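Local coordinates for ORC1-type DNA replication protein 2 (Aeropyrum pernix, PDB 1W5T) that binds DNA and takes part in regulating DNA replication, as an ATP-binding initiator that joins an AAA+ ATPase domain to a winged-helix domain, at residues A[51-57]-A[206-212]; A[147-151]-A[191-195]. The contacts are given in a common frame with arbitrary orientation. Numbering follows the deposited sequence.

Contact 1. Residues A[51-57]-A[206-212]; sequences VNMIYGS and IGFKLHL
In the parallel P-loop NTPase sheet of the AAA+ domain, strand 51-56 lies beside an outermost strand, 206-212, the short axes 4.6 Å apart and 23° from parallel. Both backbones are extended except at G207 (phi/psi -81/-35). M53 pairs with K209, and so on to G56 with L212. Hydrogen bonding alternates: M53 N gives to F208 O (2.9 Å), L210 N to M53 O (2.8 Å), Y55 N to L210 O (2.9 Å) and L212 N to Y55 O (2.7 Å). G207 N donates a hydrogen bond to V51 O (3.0 Å), and a weak one, S57 N to L212 O (3.2 Å), ends the ladder. N52 and I54 turn their backbone groups to strand 180-186. Branched I54 and L212 suit the face under helix 65-82 (I54 CG2 to L212 CD2, 3.8 Å). G56 lies close to K65 of the ATP site. On the other face K209 NZ salt-bridges E203, and Y55, chi1 p, accepts a CH-pi contact from H211 CB, 4.0 Å from its ring centroid.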
loop_
_atom_site.group_PDB
_atom_site.type_symbol
_atom_site.label_atom_id
_atom_site.label_comp_id
_atom_site.label_asym_id
_atom_site.label_seq_id
_atom_site.Cartn_x
_atom_site.Cartn_y
_atom_site.Cartn_z
ATOM N N VAL A 51 -8.728 -2.217 16.799
ATOM C CA VAL A 51 -7.975 -1.432 15.838
ATOM C C VAL A 51 -6.939 -2.370 15.268
ATOM O O VAL A 51 -6.111 -2.900 16.006
ATOM C CB VAL A 51 -7.294 -0.201 16.520
ATOM C CG1 VAL A 51 -6.319 0.501 15.573
ATOM C CG2 VAL A 51 -8.336 0.779 17.068
ATOM N N ASN A 52 -6.992 -2.595 13.959
ATOM C CA ASN A 52 -5.979 -3.421 13.285
ATOM C C ASN A 52 -5.303 -2.684 12.119
ATOM O O ASN A 52 -5.782 -1.680 11.652
ATOM C CB ASN A 52 -6.590 -4.744 12.818
ATOM C CG ASN A 52 -7.207 -5.558 13.964
ATOM O OD1 ASN A 52 -6.570 -5.802 14.977
ATOM N ND2 ASN A 52 -8.446 -6.004 13.774
ATOM N N MET A 53 -4.180 -3.176 11.649
ATOM C CA MET A 53 -3.506 -2.507 10.579
ATOM C C MET A 53 -3.061 -3.476 9.500
ATOM O O MET A 53 -2.649 -4.601 9.797
ATOM C CB MET A 53 -2.302 -1.725 11.107
ATOM C CG MET A 53 -1.477 -1.044 10.006
ATOM S SD MET A 53 -0.060 -0.073 10.566
ATOM C CE MET A 53 -0.871 1.405 11.053
ATOM N N ILE A 54 -3.097 -2.992 8.262
ATOM C CA ILE A 54 -2.521 -3.634 7.082
ATOM C C ILE A 54 -1.451 -2.713 6.591
ATOM O O ILE A 54 -1.708 -1.518 6.444
ATOM C CB ILE A 54 -3.597 -3.760 5.970
ATOM C CG1 ILE A 54 -4.723 -4.730 6.386
ATOM C CG2 ILE A 54 -2.936 -4.155 4.630
ATOM C CD1 ILE A 54 -6.029 -4.755 5.441
ATOM N N TYR A 55 -0.255 -3.237 6.351
ATOM C CA TYR A 55 0.788 -2.487 5.638
ATOM C C TYR A 55 1.438 -3.370 4.565
ATOM O O TYR A 55 1.324 -4.589 4.582
ATOM C CB TYR A 55 1.852 -1.886 6.612
ATOM C CG TYR A 55 2.631 -2.911 7.457
ATOM C CD1 TYR A 55 3.955 -3.261 7.139
ATOM C CD2 TYR A 55 2.037 -3.526 8.574
ATOM C CE1 TYR A 55 4.682 -4.197 7.931
ATOM C CE2 TYR A 55 2.754 -4.443 9.373
ATOM C CZ TYR A 55 4.069 -4.765 9.025
ATOM O OH TYR A 55 4.729 -5.663 9.788
ATOM N N GLY A 56 2.108 -2.742 3.612
ATOM C CA GLY A 56 2.788 -3.468 2.554
ATOM C C GLY A 56 4.296 -3.396 2.602
ATOM O O GLY A 56 4.879 -2.706 3.431
ATOM N N SER A 57 4.952 -4.131 1.715
ATOM C CA SER A 57 6.401 -4.044 1.630
ATOM C C SER A 57 6.796 -2.641 1.246
ATOM O O SER A 57 6.037 -1.898 0.586
ATOM C CB SER A 57 6.961 -5.066 0.682
ATOM O OG SER A 57 6.606 -6.347 1.158
ATOM N N ILE A 206 -3.134 -1.328 18.699
ATOM C CA ILE A 206 -3.248 -2.140 17.486
ATOM C C ILE A 206 -3.063 -3.602 17.798
ATOM O O ILE A 206 -1.983 -4.024 18.173
ATOM C CB ILE A 206 -2.238 -1.694 16.387
ATOM C CG1 ILE A 206 -2.385 -0.208 16.114
ATOM C CG2 ILE A 206 -2.487 -2.478 15.099
ATOM C CD1 ILE A 206 -1.342 0.345 15.178
ATOM N N GLY A 207 -4.122 -4.372 17.662
ATOM C CA GLY A 207 -4.072 -5.751 18.100
ATOM C C GLY A 207 -3.405 -6.678 17.110
ATOM O O GLY A 207 -2.744 -7.634 17.503
ATOM N N PHE A 208 -3.590 -6.406 15.828
ATOM C CA PHE A 208 -3.138 -7.302 14.769
ATOM C C PHE A 208 -2.616 -6.489 13.601
ATOM O O PHE A 208 -3.295 -5.587 13.079
ATOM C CB PHE A 208 -4.265 -8.236 14.358
ATOM C CG PHE A 208 -3.837 -9.390 13.485
ATOM C CD1 PHE A 208 -2.747 -10.191 13.831
ATOM C CD2 PHE A 208 -4.527 -9.681 12.314
ATOM C CE1 PHE A 208 -2.356 -11.257 13.010
ATOM C CE2 PHE A 208 -4.157 -10.764 11.503
ATOM C CZ PHE A 208 -3.072 -11.543 11.846
ATOM N N LYS A 209 -1.391 -6.816 13.213
ATOM C CA LYS A 209 -0.659 -6.124 12.172
ATOM C C LYS A 209 -0.465 -7.152 11.086
ATOM O O LYS A 209 -0.008 -8.272 11.334
ATOM C CB LYS A 209 0.687 -5.609 12.678
ATOM C CG LYS A 209 0.584 -4.421 13.554
ATOM C CD LYS A 209 1.769 -4.320 14.504
ATOM C CE LYS A 209 1.477 -3.387 15.663
ATOM N NZ LYS A 209 2.622 -3.291 16.590
ATOM N N LEU A 210 -0.810 -6.775 9.874
ATOM C CA LEU A 210 -0.714 -7.688 8.761
ATOM C C LEU A 210 0.154 -7.099 7.637
ATOM O O LEU A 210 -0.158 -6.035 7.061
ATOM C CB LEU A 210 -2.138 -7.997 8.264
ATOM C CG LEU A 210 -2.343 -9.210 7.391
ATOM C CD1 LEU A 210 -1.488 -10.423 7.884
ATOM C CD2 LEU A 210 -3.841 -9.538 7.427
ATOM N N HIS A 211 1.244 -7.786 7.318
ATOM C CA HIS A 211 2.172 -7.337 6.301
ATOM C C HIS A 211 1.882 -8.028 4.965
ATOM O O HIS A 211 1.949 -9.238 4.849
ATOM C CB HIS A 211 3.597 -7.605 6.789
ATOM C CG HIS A 211 4.674 -7.333 5.777
ATOM N ND1 HIS A 211 5.483 -8.328 5.271
ATOM C CD2 HIS A 211 5.077 -6.191 5.182
ATOM C CE1 HIS A 211 6.334 -7.806 4.410
ATOM N NE2 HIS A 211 6.099 -6.511 4.328
ATOM N N LEU A 212 1.534 -7.246 3.954
ATOM C CA LEU A 212 1.268 -7.788 2.611
ATOM C C LEU A 212 2.526 -7.718 1.746
ATOM O O LEU A 212 3.034 -6.628 1.499
ATOM C CB LEU A 212 0.171 -6.985 1.941
ATOM C CG LEU A 212 -1.255 -7.543 1.909
ATOM C CD1 LEU A 212 -1.639 -8.483 3.048
ATOM C CD2 LEU A 212 -2.269 -6.448 1.735
#

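Contact 2. Residues A[147-151]-A[191-195]; sequences FQSML and ALSYM
The short, weakly bonded helix 148-151 packs against helix 190-198, the nearest CA atoms being those of Q148 and A191, 5.2 Å apart. The first segment has helical backbone angles and is held by M150 N to F147 O (2.6 Å) and L151 N to Q148 O (3.0 Å). F147, chi1 t, has its CA-to-CB bond directed toward 191-195; M195 SD lies at the edge of its apolar ring, 3.7 Å from F147 CE2 and 5.0 Å from the centroid, a Met-aromatic contact suited to a flexible thioether. Q148 lends only its aliphatic root, CB lying 4.0 Å from A191 CB, where a small methyl permits close approach; its amide turns off to E146 and S187. L151, chi1 m and chi2 t, buries most: its CD1 lies 3.5 Å from A191 O, 4.0 Å from A191 CB and 3.6 Å from M195 CG, while its CB rests 3.9 Å from Y194 CE2. Y194 OH stands 3.2 Å from L151 O and bonds weakly to K198. A191, Y194 and M195 follow an i, i+3, i+4 pattern, one helical face. Such apolar packing joins elements following neighbouring strands 139-145 and 180-186 in the alpha/beta P-loop NTPase fold.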
loop_
_atom_site.group_PDB
_atom_site.type_symbol
_atom_site.label_atom_id
_atom_site.label_comp_id
_atom_site.label_asym_id
_atom_site.label_seq_id
_atom_site.Cartn_x
_atom_site.Cartn_y
_atom_site.Cartn_z
ATOM N N PHE A 147 -2.746 5.721 6.002
ATOM C CA PHE A 147 -2.730 6.151 7.388
ATOM C C PHE A 147 -1.438 6.884 7.704
ATOM O O PHE A 147 -1.446 7.862 8.463
ATOM C CB PHE A 147 -2.934 4.958 8.350
ATOM C CG PHE A 147 -2.994 5.360 9.797
ATOM C CD1 PHE A 147 -4.086 6.094 10.294
ATOM C CD2 PHE A 147 -1.962 5.030 10.660
ATOM C CE1 PHE A 147 -4.139 6.463 11.618
ATOM C CE2 PHE A 147 -2.001 5.399 11.999
ATOM C CZ PHE A 147 -3.082 6.109 12.486
ATOM N N GLN A 148 -0.334 6.439 7.091
ATOM C CA GLN A 148 0.959 7.077 7.314
ATOM C C GLN A 148 0.894 8.585 7.085
ATOM O O GLN A 148 1.583 9.303 7.775
ATOM C CB GLN A 148 2.080 6.436 6.493
ATOM C CG GLN A 148 2.139 6.861 5.030
ATOM C CD GLN A 148 0.979 6.331 4.212
ATOM O OE1 GLN A 148 0.233 5.415 4.629
ATOM N NE2 GLN A 148 0.836 6.881 3.026
ATOM N N SER A 149 0.062 9.063 6.154
ATOM C CA SER A 149 -0.108 10.512 5.970
ATOM C C SER A 149 -0.818 11.211 7.140
ATOM O O SER A 149 -0.708 12.426 7.351
ATOM C CB SER A 149 -0.769 10.863 4.635
ATOM O OG SER A 149 -2.171 10.729 4.695
ATOM N N MET A 150 -1.549 10.439 7.923
ATOM C CA MET A 150 -2.143 10.994 9.117
ATOM C C MET A 150 -1.094 11.157 10.190
ATOM O O MET A 150 -1.330 11.882 11.130
ATOM C CB MET A 150 -3.262 10.106 9.615
ATOM C CG MET A 150 -4.584 10.389 8.961
ATOM S SD MET A 150 -5.813 9.191 9.486
ATOM C CE MET A 150 -6.051 9.642 11.145
ATOM N N LEU A 151 0.060 10.487 10.060
ATOM C CA LEU A 151 1.144 10.574 11.061
ATOM C C LEU A 151 2.174 11.666 10.755
ATOM O O LEU A 151 2.779 12.220 11.672
ATOM C CB LEU A 151 1.853 9.216 11.243
ATOM C CG LEU A 151 0.959 8.053 11.675
ATOM C CD1 LEU A 151 1.661 6.713 11.429
ATOM C CD2 LEU A 151 0.458 8.209 13.129
ATOM N N ALA A 191 5.383 3.514 9.191
ATOM C CA ALA A 191 4.224 3.995 9.932
ATOM C C ALA A 191 4.197 3.430 11.354
ATOM O O ALA A 191 3.944 4.163 12.299
ATOM C CB ALA A 191 2.949 3.679 9.224
ATOM N N LEU A 192 4.473 2.135 11.478
ATOM C CA LEU A 192 4.523 1.486 12.780
ATOM C C LEU A 192 5.741 1.997 13.576
ATOM O O LEU A 192 5.594 2.350 14.747
ATOM C CB LEU A 192 4.565 -0.046 12.624
ATOM C CG LEU A 192 3.251 -0.715 12.203
ATOM C CD1 LEU A 192 3.452 -2.160 12.021
ATOM C CD2 LEU A 192 2.205 -0.445 13.285
ATOM N N SER A 193 6.924 2.026 12.930
ATOM C CA SER A 193 8.154 2.500 13.569
ATOM C C SER A 193 7.936 3.875 14.153
ATOM O O SER A 193 8.340 4.171 15.265
ATOM C CB SER A 193 9.328 2.552 12.580
ATOM O OG SER A 193 9.571 1.261 12.039
ATOM N N TYR A 194 7.275 4.718 13.376
ATOM C CA TYR A 194 6.963 6.079 13.782
ATOM C C TYR A 194 6.014 6.167 14.987
ATOM O O TYR A 194 6.317 6.836 15.974
ATOM C CB TYR A 194 6.397 6.860 12.593
ATOM C CG TYR A 194 6.092 8.290 12.916
ATOM C CD1 TYR A 194 6.983 9.318 12.574
ATOM C CD2 TYR A 194 4.906 8.619 13.563
ATOM C CE1 TYR A 194 6.680 10.650 12.873
ATOM C CE2 TYR A 194 4.596 9.927 13.876
ATOM C CZ TYR A 194 5.479 10.938 13.534
ATOM O OH TYR A 194 5.133 12.204 13.864
ATOM N N MET A 195 4.855 5.524 14.874
ATOM C CA MET A 195 3.918 5.377 15.994
ATOM C C MET A 195 4.570 4.867 17.292
ATOM O O MET A 195 4.232 5.367 18.337
ATOM C CB MET A 195 2.750 4.464 15.631
ATOM C CG MET A 195 1.787 5.023 14.613
ATOM S SD MET A 195 0.495 3.821 14.171
ATOM C CE MET A 195 -0.604 4.051 15.504
#

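Both contacts belong to the AAA+ core, their centres 12 Å apart. Along the chain strand 51-56 comes first, then segment 147-151, helix 190-198 and last strand 206-212, so contact 2 falls wholly between the two halves of contact 1. Contact 1 joins two strands of the sheet; contact 2 packs against the sheet face bearing M53, Y55 and K209. The link between them is L192, whose CA-to-CB bond points away from 147-151 and which sits on those strands: its CD2 is 3.6 Å from M53 SD and its CD1 3.6 Å from Y55 CE2. M195 serves both, its CE 3.8 Å from I206 CD1. Helix 65-82, whose first turn carries ATP-binding K65, T66 and T67, lies on the opposite face, giving the layered helix-sheet-helix core.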